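PDB 6OYC: glycosylation Associate Protein 1 from Streptococcus agalactiae serotype V, which probably takes part, with its partners Gap2 and Gap3, in the glycosylation and accessory Sec secretion of bacterial surface proteins. Local coordinates for residues 6-11 with 32-37. Numbering follows the deposited sequence.
Sequences PSWYNE and DDTINQ
The indole of Trp8 reaches across to the carboxylate of Asp32, and the polar part of the contact is built round that acid. Trp8 NE1 gives a weak hydrogen bond to Asp32 OD2 at 3.1 Å, bent to 128° at the hydrogen, with the carboxylate at the edge of the indole and its plane turned 35° from the ring. OD2 also accepts from two waters. The first water, 2.6 Å from Asp32 OD2, takes the Ser7 N-H and donates to Thr34 OG1, joining the loop backbone to both side chains; the second donates to OD2 and, weakly, to Ser7 O. The other oxygen serves the helix: with CG set between its own backbone N and carbonyl carbon (chi1 73°), Asp32 folds back as the N-cap of helix 33-43. Asp32 OD1 accepts a nearly straight bond from Ile35 N (3.3 Å) and a weak one from Thr34 N.

Van der Waals contacts flank this network. Pro6 CB lies over the centre of the Trp8 ring, 3.4 Å above its plane, while the hydroxyl oxygen Thr34 OG1 comes within 3.6 Å of Pro6 CA. The benzo end of the indole meets the helix, Trp8 CZ2 touching Ile35 CD1 at 3.7 Å and Thr34 CG2 at 4.1 Å; the Trp8 side chain crosses that of Ile35 at about a right angle. Leu50 of the neighbouring strand 48-52 packs on Pro6, Trp8 and Thr34, and Leu59 and Leu63 of helix 59-65 also touch the indole.

The contact thus joins the loop leaving strand 2-5 to the start of the following helix, within a parallel sheet domain consistent with the GT-B clan. Asp32 divides its oxygens between two tasks, OD1 capping the helix and OD2 facing the loop through a weak indole bond and two waters; the indole N-H, the waters and the helix N-terminus would together be expected to stabilise its buried negative charge.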
ATOM      1  N   PRO A   6      -5.530 -10.910  -4.923  1.00 29.96           N
ATOM      2  CA  PRO A   6      -4.648  -9.738  -4.887  1.00 30.18           C
ATOM      3  C   PRO A   6      -3.204 -10.107  -5.197  1.00 28.21           C
ATOM      4  O   PRO A   6      -2.838 -11.278  -5.299  1.00 29.43           O
ATOM      5  CB  PRO A   6      -4.776  -9.255  -3.432  1.00 26.99           C
ATOM      6  CG  PRO A   6      -4.943 -10.535  -2.661  1.00 30.42           C
ATOM      7  CD  PRO A   6      -5.747 -11.476  -3.574  1.00 28.12           C
ATOM      8  N   SER A   7      -2.381  -9.069  -5.329  1.00 27.40           N
ATOM      9  CA  SER A   7      -0.925  -9.191  -5.457  1.00 32.38           C
ATOM     10  C   SER A   7      -0.291  -8.410  -4.318  1.00 30.00           C
ATOM     11  O   SER A   7       0.238  -7.311  -4.529  1.00 32.05           O
ATOM     12  CB  SER A   7      -0.415  -8.677  -6.820  1.00 27.97           C
ATOM     13  OG  SER A   7      -0.795  -9.573  -7.846  1.00 39.83           O
ATOM     14  N   TRP A   8      -0.401  -8.942  -3.112  1.00 28.82           N
ATOM     15  CA  TRP A   8       0.117  -8.223  -1.953  1.00 33.07           C
ATOM     16  C   TRP A   8       1.352  -8.938  -1.447  1.00 32.87           C
ATOM     17  O   TRP A   8       1.473  -9.230  -0.250  1.00 34.71           O
ATOM     18  CB  TRP A   8      -0.932  -8.118  -0.847  1.00 32.50           C
ATOM     19  CG  TRP A   8      -2.163  -7.380  -1.249  1.00 32.38           C
ATOM     20  CD1 TRP A   8      -2.288  -6.458  -2.259  1.00 31.58           C
ATOM     21  CD2 TRP A   8      -3.451  -7.495  -0.648  1.00 28.70           C
ATOM     22  NE1 TRP A   8      -3.592  -5.999  -2.327  1.00 31.06           N
ATOM     23  CE2 TRP A   8      -4.320  -6.611  -1.339  1.00 31.19           C
ATOM     24  CE3 TRP A   8      -3.961  -8.258   0.412  1.00 26.31           C
ATOM     25  CZ2 TRP A   8      -5.661  -6.479  -1.009  1.00 29.81           C
ATOM     26  CZ3 TRP A   8      -5.292  -8.112   0.750  1.00 27.90           C
ATOM     27  CH2 TRP A   8      -6.131  -7.242   0.031  1.00 30.57           C
ATOM     28  N   TYR A   9       2.243  -9.245  -2.381  1.00 28.97           N
ATOM     29  CA  TYR A   9       3.385 -10.112  -2.187  1.00 31.31           C
ATOM     30  C   TYR A   9       4.562  -9.333  -1.600  1.00 35.24           C
ATOM     31  O   TYR A   9       4.567  -8.098  -1.542  1.00 38.13           O
ATOM     32  CB  TYR A   9       3.774 -10.750  -3.518  1.00 27.50           C
ATOM     33  CG  TYR A   9       2.691 -11.628  -4.058  1.00 32.36           C
ATOM     34  CD1 TYR A   9       2.161 -12.645  -3.270  1.00 31.17           C
ATOM     35  CD2 TYR A   9       2.168 -11.436  -5.335  1.00 30.44           C
ATOM     36  CE1 TYR A   9       1.169 -13.461  -3.727  1.00 29.24           C
ATOM     37  CE2 TYR A   9       1.143 -12.266  -5.806  1.00 32.22           C
ATOM     38  CZ  TYR A   9       0.657 -13.281  -4.989  1.00 30.89           C
ATOM     39  OH  TYR A   9      -0.351 -14.129  -5.404  1.00 30.33           O
ATOM     40  N   ASN A  10       5.572 -10.082  -1.166  1.00 32.89           N
ATOM     41  CA  ASN A  10       6.833  -9.523  -0.701  1.00 34.75           C
ATOM     42  C   ASN A  10       7.800  -9.518  -1.875  1.00 36.69           C
ATOM     43  O   ASN A  10       7.989 -10.545  -2.532  1.00 38.36           O
ATOM     44  CB  ASN A  10       7.381 -10.346   0.469  1.00 36.57           C
ATOM     45  CG  ASN A  10       8.725  -9.837   1.001  1.00 38.75           C
ATOM     46  OD1 ASN A  10       9.629  -9.489   0.241  1.00 43.74           O
ATOM     47  ND2 ASN A  10       8.870  -9.843   2.325  1.00 26.66           N
ATOM     48  N   GLU A  11       8.400  -8.351  -2.129  1.00 39.62           N
ATOM     49  CA  GLU A  11       9.291  -8.157  -3.271  1.00 44.28           C
ATOM     50  C   GLU A  11      10.449  -9.148  -3.277  1.00 43.16           C
ATOM     51  O   GLU A  11      10.892  -9.587  -4.342  1.00 47.73           O
ATOM     52  CB  GLU A  11       9.851  -6.734  -3.241  1.00 52.23           C
ATOM     53  CG  GLU A  11       9.715  -5.964  -4.525  1.00 61.83           C
ATOM     54  CD  GLU A  11      10.206  -4.538  -4.385  1.00 67.18           C
ATOM     55  OE1 GLU A  11      11.006  -4.246  -3.459  1.00 67.24           O
ATOM     56  OE2 GLU A  11       9.777  -3.704  -5.204  1.00 77.22           O
ATOM     57  N   ASP A  32      -4.192  -0.378  -3.788  1.00 33.36           N
ATOM     58  CA  ASP A  32      -3.963  -0.801  -5.169  1.00 33.32           C
ATOM     59  C   ASP A  32      -5.294  -1.143  -5.824  1.00 34.89           C
ATOM     60  O   ASP A  32      -6.365  -0.911  -5.253  1.00 33.71           O
ATOM     61  CB  ASP A  32      -2.968  -1.964  -5.229  1.00 30.69           C
ATOM     62  CG  ASP A  32      -3.553  -3.285  -4.735  1.00 35.30           C
ATOM     63  OD1 ASP A  32      -4.729  -3.337  -4.322  1.00 32.95           O
ATOM     64  OD2 ASP A  32      -2.815  -4.294  -4.755  1.00 35.81           O
ATOM     65  N   ASP A  33      -5.211  -1.744  -7.019  1.00 34.96           N
ATOM     66  CA  ASP A  33      -6.403  -2.016  -7.817  1.00 31.81           C
ATOM     67  C   ASP A  33      -7.360  -2.977  -7.119  1.00 33.75           C
ATOM     68  O   ASP A  33      -8.584  -2.834  -7.246  1.00 35.95           O
ATOM     69  CB  ASP A  33      -5.996  -2.535  -9.205  1.00 32.93           C
ATOM     70  CG  ASP A  33      -5.038  -3.738  -9.144  1.00 37.45           C
ATOM     71  OD1 ASP A  33      -4.180  -3.780  -8.226  1.00 33.63           O
ATOM     72  OD2 ASP A  33      -5.142  -4.638 -10.026  1.00 34.05           O
ATOM     73  N   THR A  34      -6.845  -3.950  -6.369  1.00 34.62           N
ATOM     74  CA  THR A  34      -7.749  -4.875  -5.696  1.00 30.07           C
ATOM     75  C   THR A  34      -8.586  -4.159  -4.646  1.00 35.25           C
ATOM     76  O   THR A  34      -9.796  -4.396  -4.543  1.00 38.14           O
ATOM     77  CB  THR A  34      -6.967  -6.015  -5.058  1.00 34.80           C
ATOM     78  OG1 THR A  34      -6.177  -6.668  -6.054  1.00 34.69           O
ATOM     79  CG2 THR A  34      -7.926  -7.030  -4.404  1.00 35.22           C
ATOM     80  N   ILE A  35      -7.957  -3.291  -3.844  1.00 36.84           N
ATOM     81  CA  ILE A  35      -8.709  -2.524  -2.850  1.00 36.22           C
ATOM     82  C   ILE A  35      -9.779  -1.696  -3.542  1.00 36.12           C
ATOM     83  O   ILE A  35     -10.956  -1.704  -3.161  1.00 35.85           O
ATOM     84  CB  ILE A  35      -7.767  -1.618  -2.033  1.00 33.06           C
ATOM     85  CG1 ILE A  35      -6.639  -2.421  -1.361  1.00 31.13           C
ATOM     86  CG2 ILE A  35      -8.590  -0.734  -1.075  1.00 27.67           C
ATOM     87  CD1 ILE A  35      -7.080  -3.217  -0.191  1.00 34.75           C
ATOM     88  N   ASN A  36      -9.372  -0.958  -4.567  1.00 34.18           N
ATOM     89  CA  ASN A  36     -10.301  -0.092  -5.270  1.00 36.39           C
ATOM     90  C   ASN A  36     -11.471  -0.890  -5.837  1.00 39.99           C
ATOM     91  O   ASN A  36     -12.633  -0.485  -5.700  1.00 40.86           O
ATOM     92  CB  ASN A  36      -9.542   0.652  -6.365  1.00 35.25           C
ATOM     93  CG  ASN A  36     -10.459   1.304  -7.348  1.00 41.90           C
ATOM     94  OD1 ASN A  36     -10.931   0.664  -8.295  1.00 43.63           O
ATOM     95  ND2 ASN A  36     -10.751   2.581  -7.118  1.00 37.38           N
ATOM     96  N   GLN A  37     -11.182  -2.056  -6.432  1.00 39.25           N
ATOM     97  CA  GLN A  37     -12.227  -2.834  -7.089  1.00 40.42           C
ATOM     98  C   GLN A  37     -13.129  -3.526  -6.082  1.00 40.00           C
ATOM     99  O   GLN A  37     -14.341  -3.629  -6.300  1.00 41.86           O
ATOM    100  CB  GLN A  37     -11.603  -3.855  -8.048  1.00 33.76           C
ATOM    101  CG  GLN A  37     -11.019  -3.179  -9.281  1.00 34.84           C
ATOM    102  CD  GLN A  37      -9.933  -3.981  -9.962  1.00 33.86           C
ATOM    103  OE1 GLN A  37      -9.833  -5.199  -9.784  1.00 31.48           O
ATOM    104  NE2 GLN A  37      -9.118  -3.301 -10.764  1.00 31.75           N
TER
HETATM  105  O   HOH W   1      -3.521  -6.442  -5.984  1.00 29.07           O
HETATM  106  O   HOH W   2      -0.161  -4.506  -6.330  1.00 34.11           O